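Local coordinates for PUA domain-containing protein (Archaeoglobus fulgidus DSM 4304, PDB 2Q07) that probably binds RNA and acts in archaeosine-tRNA biosynthesis, here as its C-terminal part with a DUF5591, a pre-PUA and a PUA domain, at residues F18-L22 and W103-F107; T31-C37 and V60-S66; R15-E19 and P68-P72. All coordinates share one frame. Residue numbers count along the deposited sequence, not the author numbering.

Interaction 1: residues F18-L22 and W103-F107; sequences FERAL and WLKRF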
loop_
_atom_site.group_PDB
_atom_site.type_symbol
_atom_site.label_atom_id
_atom_site.label_comp_id
_atom_site.label_asym_id
_atom_site.label_seq_id
_atom_site.Cartn_x
_atom_site.Cartn_y
_atom_site.Cartn_z
ATOM N N PHE A 18 9.471 1.330 -2.726
ATOM C CA PHE A 18 9.649 0.318 -3.757
ATOM C C PHE A 18 10.040 -1.042 -3.209
ATOM O O PHE A 18 9.430 -2.060 -3.544
ATOM C CB PHE A 18 10.715 0.769 -4.755
ATOM C CG PHE A 18 10.177 1.590 -5.886
ATOM C CD1 PHE A 18 10.867 2.705 -6.338
ATOM C CD2 PHE A 18 8.983 1.236 -6.519
ATOM C CE1 PHE A 18 10.386 3.463 -7.401
ATOM C CE2 PHE A 18 8.494 1.985 -7.583
ATOM C CZ PHE A 18 9.199 3.103 -8.025
ATOM N N GLU A 19 11.054 -1.051 -2.358
ATOM C CA GLU A 19 11.548 -2.292 -1.792
ATOM C C GLU A 19 10.587 -2.967 -0.830
ATOM O O GLU A 19 10.432 -4.187 -0.858
ATOM C CB GLU A 19 12.903 -2.045 -1.120
ATOM C CG GLU A 19 14.031 -1.834 -2.139
ATOM C CD GLU A 19 15.402 -1.665 -1.505
ATOM O OE1 GLU A 19 16.409 -1.888 -2.214
ATOM O OE2 GLU A 19 15.479 -1.303 -0.311
ATOM N N ARG A 20 9.930 -2.175 0.011
ATOM C CA ARG A 20 8.996 -2.725 0.980
ATOM C C ARG A 20 7.720 -3.211 0.308
ATOM O O ARG A 20 7.181 -4.259 0.670
ATOM C CB ARG A 20 8.673 -1.680 2.048
ATOM C CG ARG A 20 7.701 -2.148 3.109
ATOM C CD ARG A 20 8.183 -3.406 3.791
ATOM N NE ARG A 20 7.292 -3.789 4.876
ATOM C CZ ARG A 20 7.496 -4.829 5.676
ATOM N NH1 ARG A 20 8.564 -5.599 5.513
ATOM N NH2 ARG A 20 6.634 -5.095 6.649
ATOM N N ALA A 21 7.234 -2.451 -0.669
ATOM C CA ALA A 21 6.020 -2.848 -1.367
ATOM C C ALA A 21 6.286 -4.132 -2.141
ATOM O O ALA A 21 5.442 -5.017 -2.201
ATOM C CB ALA A 21 5.555 -1.730 -2.313
ATOM N N LEU A 22 7.482 -4.241 -2.707
ATOM C CA LEU A 22 7.847 -5.421 -3.475
ATOM C C LEU A 22 7.876 -6.683 -2.622
ATOM O O LEU A 22 7.495 -7.749 -3.084
ATOM C CB LEU A 22 9.210 -5.219 -4.148
ATOM C CG LEU A 22 9.678 -6.305 -5.124
ATOM C CD1 LEU A 22 8.787 -6.347 -6.358
ATOM C CD2 LEU A 22 11.117 -6.014 -5.526
ATOM N N TRP A 103 11.595 -0.904 -12.227
ATOM C CA TRP A 103 10.709 -1.223 -11.115
ATOM C C TRP A 103 9.447 -1.963 -11.532
ATOM O O TRP A 103 9.028 -2.911 -10.858
ATOM C CB TRP A 103 10.357 0.047 -10.333
ATOM C CG TRP A 103 11.490 0.450 -9.431
ATOM C CD1 TRP A 103 12.304 1.538 -9.563
ATOM C CD2 TRP A 103 11.998 -0.299 -8.319
ATOM N NE1 TRP A 103 13.297 1.505 -8.605
ATOM C CE2 TRP A 103 13.130 0.390 -7.829
ATOM C CE3 TRP A 103 11.607 -1.491 -7.692
ATOM C CZ2 TRP A 103 13.880 -0.074 -6.735
ATOM C CZ3 TRP A 103 12.352 -1.954 -6.606
ATOM C CH2 TRP A 103 13.478 -1.241 -6.140
ATOM N N LEU A 104 8.849 -1.553 -12.650
ATOM C CA LEU A 104 7.643 -2.216 -13.129
ATOM C C LEU A 104 7.917 -3.703 -13.347
ATOM O O LEU A 104 7.090 -4.557 -12.985
ATOM C CB LEU A 104 7.153 -1.588 -14.440
ATOM C CG LEU A 104 5.992 -2.337 -15.118
ATOM C CD1 LEU A 104 4.755 -2.340 -14.211
ATOM C CD2 LEU A 104 5.657 -1.682 -16.460
ATOM N N LYS A 105 9.074 -4.004 -13.939
ATOM C CA LYS A 105 9.472 -5.383 -14.197
ATOM C C LYS A 105 9.526 -6.188 -12.905
ATOM O O LYS A 105 9.112 -7.345 -12.870
ATOM C CB LYS A 105 10.847 -5.462 -14.873
ATOM C CG LYS A 105 11.244 -6.913 -15.162
ATOM C CD LYS A 105 12.419 -7.062 -16.112
ATOM C CE LYS A 105 13.748 -6.883 -15.415
ATOM N NZ LYS A 105 14.866 -7.316 -16.301
ATOM N N ARG A 106 10.060 -5.571 -11.851
ATOM C CA ARG A 106 10.167 -6.228 -10.553
ATOM C C ARG A 106 8.825 -6.662 -10.004
ATOM O O ARG A 106 8.691 -7.770 -9.501
ATOM C CB ARG A 106 10.856 -5.301 -9.557
ATOM C CG ARG A 106 12.229 -4.905 -10.028
ATOM C CD ARG A 106 13.105 -4.461 -8.892
ATOM N NE ARG A 106 14.417 -4.061 -9.383
ATOM C CZ ARG A 106 15.459 -3.822 -8.600
ATOM N NH1 ARG A 106 15.341 -3.947 -7.282
ATOM N NH2 ARG A 106 16.616 -3.452 -9.135
ATOM N N PHE A 107 7.825 -5.791 -10.102
ATOM C CA PHE A 107 6.489 -6.125 -9.616
ATOM C C PHE A 107 5.832 -7.215 -10.466
ATOM O O PHE A 107 5.151 -8.092 -9.948
ATOM C CB PHE A 107 5.601 -4.880 -9.594
ATOM C CG PHE A 107 5.850 -3.980 -8.413
ATOM C CD1 PHE A 107 6.389 -2.711 -8.588
ATOM C CD2 PHE A 107 5.520 -4.394 -7.129
ATOM C CE1 PHE A 107 6.592 -1.866 -7.504
ATOM C CE2 PHE A 107 5.719 -3.553 -6.030
ATOM C CZ PHE A 107 6.254 -2.290 -6.217
#
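F18 lays its ring over the indole of W103 in a face-to-face stack: the phenyl and five-membered-ring centroids are 3.7 Å apart and the planes are inclined by only 6°. The closest pair is F18 CE1 to W103 CD1 at 3.5 Å. Two CH-pi contacts extend the overlap: F18 CB sits 3.5 Å from the centroid of the W103 six-membered ring, almost on its normal, and W103 CB lies 4.1 Å from the centroid of the F18 ring. One turn further along, F107 reaches across to the first helix and meets F18 edge to edge, F18 CD2 to F107 CE1 at 4.0 Å, while A21 CB lies 4.0 Å from F107 CZ. These residues belong to helices 16-24 and 94-111 of the DUF5591 region, an alpha/beta domain assigned to the UDG-like clan. The segments run nearly parallel, crossing at -16° with axes 10.9 Å apart, a wide spacing that the large aromatic rings fill. L22 closes the far end: its CD1 is 3.5 Å from R106 O and 3.9 Å from F107 CD2, while its CD2 reaches the indole edge at W103 CZ3, 4.4 Å away. No hydrogen bond links the two segments; beyond them, L22 O accepts one from K110 NZ. The aromatic cluster continues through edge-to-face pairs of W103 with F99 and F107 with Y25.

Interaction 2: residues T31-C37 and V60-S66; sequences TVLLLPC and VNEIIIS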
loop_
_atom_site.group_PDB
_atom_site.type_symbol
_atom_site.label_atom_id
_atom_site.label_comp_id
_atom_site.label_asym_id
_atom_site.label_seq_id
_atom_site.Cartn_x
_atom_site.Cartn_y
_atom_site.Cartn_z
ATOM N N THR A 31 -3.266 -12.642 -13.976
ATOM C CA THR A 31 -3.222 -11.579 -14.973
ATOM C C THR A 31 -3.112 -10.222 -14.279
ATOM O O THR A 31 -3.709 -10.008 -13.228
ATOM C CB THR A 31 -4.497 -11.596 -15.858
ATOM O OG1 THR A 31 -4.522 -12.806 -16.621
ATOM C CG2 THR A 31 -4.521 -10.406 -16.813
ATOM N N VAL A 32 -2.329 -9.313 -14.852
ATOM C CA VAL A 32 -2.202 -7.982 -14.271
ATOM C C VAL A 32 -2.517 -6.915 -15.317
ATOM O O VAL A 32 -2.002 -6.951 -16.437
ATOM C CB VAL A 32 -0.789 -7.720 -13.697
ATOM C CG1 VAL A 32 0.265 -7.815 -14.799
ATOM C CG2 VAL A 32 -0.748 -6.342 -13.048
ATOM N N LEU A 33 -3.370 -5.973 -14.935
ATOM C CA LEU A 33 -3.770 -4.874 -15.800
ATOM C C LEU A 33 -2.919 -3.626 -15.524
ATOM O O LEU A 33 -2.832 -3.166 -14.376
ATOM C CB LEU A 33 -5.246 -4.556 -15.550
ATOM C CG LEU A 33 -5.848 -3.377 -16.301
ATOM C CD1 LEU A 33 -5.765 -3.635 -17.794
ATOM C CD2 LEU A 33 -7.294 -3.186 -15.847
ATOM N N LEU A 34 -2.283 -3.084 -16.560
ATOM C CA LEU A 34 -1.473 -1.879 -16.400
ATOM C C LEU A 34 -2.313 -0.672 -16.824
ATOM O O LEU A 34 -2.961 -0.687 -17.880
ATOM C CB LEU A 34 -0.188 -1.968 -17.239
ATOM C CG LEU A 34 0.660 -3.235 -17.059
ATOM C CD1 LEU A 34 1.939 -3.118 -17.877
ATOM C CD2 LEU A 34 0.985 -3.439 -15.583
ATOM N N LEU A 35 -2.291 0.369 -15.995
ATOM C CA LEU A 35 -3.070 1.569 -16.226
ATOM C C LEU A 35 -2.263 2.860 -16.090
ATOM O O LEU A 35 -1.231 2.900 -15.428
ATOM C CB LEU A 35 -4.243 1.605 -15.243
ATOM C CG LEU A 35 -5.202 0.420 -15.329
ATOM C CD1 LEU A 35 -6.100 0.391 -14.107
ATOM C CD2 LEU A 35 -6.007 0.534 -16.616
ATOM N N PRO A 36 -2.746 3.945 -16.707
ATOM C CA PRO A 36 -2.012 5.207 -16.609
ATOM C C PRO A 36 -2.317 5.917 -15.290
ATOM O O PRO A 36 -3.407 5.766 -14.732
ATOM C CB PRO A 36 -2.528 5.979 -17.812
ATOM C CG PRO A 36 -3.976 5.610 -17.807
ATOM C CD PRO A 36 -3.959 4.106 -17.529
ATOM N N CYS A 37 -1.350 6.670 -14.777
ATOM C CA CYS A 37 -1.592 7.406 -13.547
ATOM C C CYS A 37 -2.537 8.545 -13.920
ATOM O O CYS A 37 -2.744 8.821 -15.099
ATOM C CB CYS A 37 -0.282 7.954 -12.967
ATOM S SG CYS A 37 0.649 8.997 -14.102
ATOM N N VAL A 60 -8.775 -8.686 -12.075
ATOM C CA VAL A 60 -7.373 -9.050 -12.149
ATOM C C VAL A 60 -6.616 -7.964 -11.401
ATOM O O VAL A 60 -7.176 -6.910 -11.107
ATOM C CB VAL A 60 -6.882 -9.127 -13.598
ATOM C CG1 VAL A 60 -7.674 -10.202 -14.356
ATOM C CG2 VAL A 60 -7.020 -7.766 -14.267
ATOM N N ASN A 61 -5.356 -8.231 -11.082
ATOM C CA ASN A 61 -4.522 -7.271 -10.363
ATOM C C ASN A 61 -4.254 -6.050 -11.226
ATOM O O ASN A 61 -4.265 -6.139 -12.458
ATOM C CB ASN A 61 -3.203 -7.934 -9.964
ATOM C CG ASN A 61 -3.317 -8.707 -8.666
ATOM O OD1 ASN A 61 -3.243 -8.122 -7.579
ATOM N ND2 ASN A 61 -3.515 -10.023 -8.765
ATOM N N GLU A 62 -3.995 -4.918 -10.575
ATOM C CA GLU A 62 -3.754 -3.669 -11.285
ATOM C C GLU A 62 -2.482 -2.978 -10.833
ATOM O O GLU A 62 -2.147 -2.971 -9.654
ATOM C CB GLU A 62 -4.923 -2.698 -11.066
ATOM C CG GLU A 62 -6.256 -3.140 -11.650
ATOM C CD GLU A 62 -7.436 -2.445 -10.973
ATOM O OE1 GLU A 62 -7.592 -2.607 -9.742
ATOM O OE2 GLU A 62 -8.200 -1.735 -11.663
ATOM N N ILE A 63 -1.772 -2.400 -11.784
ATOM C CA ILE A 63 -0.572 -1.657 -11.466
ATOM C C ILE A 63 -0.706 -0.351 -12.228
ATOM O O ILE A 63 -0.950 -0.351 -13.431
ATOM C CB ILE A 63 0.698 -2.404 -11.905
ATOM C CG1 ILE A 63 0.881 -3.663 -11.045
ATOM C CG2 ILE A 63 1.909 -1.480 -11.799
ATOM C CD1 ILE A 63 2.069 -4.499 -11.424
ATOM N N ILE A 64 -0.582 0.760 -11.514
ATOM C CA ILE A 64 -0.669 2.072 -12.135
ATOM C C ILE A 64 0.738 2.557 -12.479
ATOM O O ILE A 64 1.595 2.657 -11.599
ATOM C CB ILE A 64 -1.339 3.104 -11.181
ATOM C CG1 ILE A 64 -2.807 2.728 -10.953
ATOM C CG2 ILE A 64 -1.214 4.519 -11.759
ATOM C CD1 ILE A 64 -3.016 1.653 -9.902
ATOM N N ILE A 65 0.984 2.848 -13.753
ATOM C CA ILE A 65 2.302 3.332 -14.161
ATOM C C ILE A 65 2.358 4.851 -14.000
ATOM O O ILE A 65 1.486 5.575 -14.489
ATOM C CB ILE A 65 2.613 2.991 -15.639
ATOM C CG1 ILE A 65 2.629 1.473 -15.844
ATOM C CG2 ILE A 65 3.956 3.592 -16.042
ATOM C CD1 ILE A 65 2.751 1.053 -17.291
ATOM N N SER A 66 3.388 5.319 -13.304
ATOM C CA SER A 66 3.589 6.741 -13.079
ATOM C C SER A 66 5.089 7.033 -13.123
ATOM O O SER A 66 5.877 6.209 -13.594
ATOM C CB SER A 66 3.014 7.143 -11.718
ATOM O OG SER A 66 3.000 8.550 -11.572
#
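V32, L34, I63 and I65 form the apolar centre on one face of two parallel strands. V32 CG2 meets I63 CG1 at 3.7 Å, L34 CD2 lies 3.8 Å from I63 CB, and L34 CB is 4.2 Å from I65 CD1. Helices 94-111 and 123-132 close over this face, L104 reaching I63 and I65, and V128 reaching L34 and I65. L33, L35, E62 and I64 point to the other face; there L33 CB packs on V60 CG2 at 3.9 Å, and C37 CB touches I64 CG2 at 3.8 Å. Between the two faces runs the backbone ladder, each strand lending N-H and C=O groups in turn: N61 N to T31 O (3.2 Å), L33 N to N61 O (2.6 Å), I63 N to L33 O (2.9 Å), L35 N to I63 O (3.0 Å) and I65 N to L35 O (2.8 Å). The bond from C37 N to I65 O, 3.1 Å, is weak and bent, where the first strand gives way to loop. CA-H...O contacts, such as V32 CA to N61 O at 3.3 Å, fill in the ladder. At the polar margin E62 carries its carboxylate past L35, and this buried charge is met by salt bridges to R53 and R73. R53 lies on helix 47-55, which connects the two strands; parallel, adjacent and joined through that helix, they form a beta-alpha-beta crossover within the mainly parallel sheet of an alpha/beta domain, in a strand order consistent with the UDG-like clan.

Interaction 3: residues R15-E19 and P68-P72; sequences RYFFE and PLVVP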
loop_
_atom_site.group_PDB
_atom_site.type_symbol
_atom_site.label_atom_id
_atom_site.label_comp_id
_atom_site.label_asym_id
_atom_site.label_seq_id
_atom_site.Cartn_x
_atom_site.Cartn_y
_atom_site.Cartn_z
ATOM N N ARG A 15 12.554 4.807 -2.690
ATOM C CA ARG A 15 13.502 3.652 -2.638
ATOM C C ARG A 15 12.957 2.662 -1.617
ATOM O O ARG A 15 12.826 1.467 -1.887
ATOM C CB ARG A 15 14.898 4.112 -2.198
ATOM C CG ARG A 15 15.362 5.418 -2.827
ATOM C CD ARG A 15 14.705 6.624 -2.164
ATOM N NE ARG A 15 14.923 7.856 -2.916
ATOM C CZ ARG A 15 16.117 8.402 -3.135
ATOM N NH1 ARG A 15 17.211 7.824 -2.656
ATOM N NH2 ARG A 15 16.218 9.524 -3.837
ATOM N N TYR A 16 12.637 3.188 -0.440
ATOM C CA TYR A 16 12.094 2.385 0.645
ATOM C C TYR A 16 10.733 1.831 0.257
ATOM O O TYR A 16 10.445 0.647 0.458
ATOM C CB TYR A 16 11.941 3.226 1.913
ATOM C CG TYR A 16 11.292 2.450 3.033
ATOM C CD1 TYR A 16 11.917 1.329 3.574
ATOM C CD2 TYR A 16 10.038 2.820 3.536
ATOM C CE1 TYR A 16 11.320 0.591 4.586
ATOM C CE2 TYR A 16 9.427 2.086 4.554
ATOM C CZ TYR A 16 10.078 0.971 5.073
ATOM O OH TYR A 16 9.495 0.233 6.077
ATOM N N PHE A 17 9.897 2.707 -0.291
ATOM C CA PHE A 17 8.559 2.333 -0.720
ATOM C C PHE A 17 8.633 1.169 -1.705
ATOM O O PHE A 17 7.946 0.160 -1.547
ATOM C CB PHE A 17 7.872 3.521 -1.393
ATOM C CG PHE A 17 6.563 3.171 -2.044
ATOM C CD1 PHE A 17 5.447 2.853 -1.269
ATOM C CD2 PHE A 17 6.459 3.107 -3.431
ATOM C CE1 PHE A 17 4.250 2.472 -1.866
ATOM C CE2 PHE A 17 5.261 2.725 -4.043
ATOM C CZ PHE A 17 4.156 2.407 -3.260
ATOM N N PHE A 18 9.471 1.330 -2.726
ATOM C CA PHE A 18 9.649 0.318 -3.757
ATOM C C PHE A 18 10.040 -1.042 -3.209
ATOM O O PHE A 18 9.430 -2.060 -3.544
ATOM C CB PHE A 18 10.715 0.769 -4.755
ATOM C CG PHE A 18 10.177 1.590 -5.886
ATOM C CD1 PHE A 18 10.867 2.705 -6.338
ATOM C CD2 PHE A 18 8.983 1.236 -6.519
ATOM C CE1 PHE A 18 10.386 3.463 -7.401
ATOM C CE2 PHE A 18 8.494 1.985 -7.583
ATOM C CZ PHE A 18 9.199 3.103 -8.025
ATOM N N GLU A 19 11.054 -1.051 -2.358
ATOM C CA GLU A 19 11.548 -2.292 -1.792
ATOM C C GLU A 19 10.587 -2.967 -0.830
ATOM O O GLU A 19 10.432 -4.187 -0.858
ATOM C CB GLU A 19 12.903 -2.045 -1.120
ATOM C CG GLU A 19 14.031 -1.834 -2.139
ATOM C CD GLU A 19 15.402 -1.665 -1.505
ATOM O OE1 GLU A 19 16.409 -1.888 -2.214
ATOM O OE2 GLU A 19 15.479 -1.303 -0.311
ATOM N N PRO A 68 8.161 9.097 -10.578
ATOM C CA PRO A 68 9.002 7.904 -10.711
ATOM C C PRO A 68 8.353 6.634 -10.168
ATOM O O PRO A 68 8.903 5.543 -10.308
ATOM C CB PRO A 68 10.249 8.252 -9.892
ATOM C CG PRO A 68 10.018 9.681 -9.383
ATOM C CD PRO A 68 8.542 9.857 -9.382
ATOM N N LEU A 69 7.180 6.775 -9.565
ATOM C CA LEU A 69 6.518 5.635 -8.956
ATOM C C LEU A 69 5.683 4.692 -9.810
ATOM O O LEU A 69 4.891 5.102 -10.655
ATOM C CB LEU A 69 5.660 6.103 -7.773
ATOM C CG LEU A 69 6.395 6.631 -6.538
ATOM C CD1 LEU A 69 5.375 7.077 -5.507
ATOM C CD2 LEU A 69 7.300 5.545 -5.953
ATOM N N VAL A 70 5.902 3.410 -9.558
ATOM C CA VAL A 70 5.170 2.322 -10.172
ATOM C C VAL A 70 4.361 1.879 -8.959
ATOM O O VAL A 70 4.943 1.578 -7.915
ATOM C CB VAL A 70 6.101 1.186 -10.588
ATOM C CG1 VAL A 70 5.270 -0.004 -11.035
ATOM C CG2 VAL A 70 7.043 1.660 -11.699
ATOM N N VAL A 71 3.041 1.820 -9.086
ATOM C CA VAL A 71 2.203 1.493 -7.938
ATOM C C VAL A 71 1.144 0.400 -8.045
ATOM O O VAL A 71 0.162 0.554 -8.758
ATOM C CB VAL A 71 1.454 2.763 -7.454
ATOM C CG1 VAL A 71 0.680 2.465 -6.177
ATOM C CG2 VAL A 71 2.445 3.899 -7.235
ATOM N N PRO A 72 1.343 -0.724 -7.343
ATOM C CA PRO A 72 0.326 -1.767 -7.411
ATOM C C PRO A 72 -0.902 -1.129 -6.752
ATOM O O PRO A 72 -0.776 -0.397 -5.764
ATOM C CB PRO A 72 0.923 -2.887 -6.556
ATOM C CG PRO A 72 2.403 -2.740 -6.826
ATOM C CD PRO A 72 2.593 -1.241 -6.750
#
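The helical turn 16-19 faces a chain that leaves a cis peptide bond before P68 and extends into strand 70-72; the nearest CA atoms, those of F18 and L69, are 8.1 Å apart, so side chains bridge the gap. Strand 70-72 is an outermost strand of the mixed sheet of an alpha/beta domain, antiparallel to 61-65, and helix 16-24 packs beside it. L69 is the wedge: its CD2 approaches F17 CD2 at 3.6 Å and makes a CH-pi contact with F18, 4.1 Å from the ring centroid, on the face opposite the one stacked on W103. F17 also brings CE2 to V71 CG2 at 4.4 Å, and outside this contact it touches Y179 of helix 168-181, in the region assigned to the pre-PUA domain. The F18 ring edge meets the strand, with CE2 3.9 Å from V70 CB and 3.6 Å from V70 N. At the tip of that ring, F18 CZ lies 3.4 Å from P68 O.

How the interactions relate
Helix 16-24, at the start of the modelled chain, supplies one side of two contacts. The chain next forms strand 31-36, passes through helix 47-55 and returns as strand 61-65, where interaction 2 closes the shortest loop. Strand 70-72 follows, and interaction 3 brings it back to the first helix. After helix 94-111 begins, interaction 1 closes the longest loop on the same helix, sharing F18 with interaction 3. Interaction 2 is thus nested inside both other loops. The three join directly: V70 packs on W103 and F107, and L104 and F107 press on I63, so helix 94-111 is held to the sheet; I64 N probably hydrogen-bonds to V71 O (2.9 Å), joining strands 61-65 and 70-72.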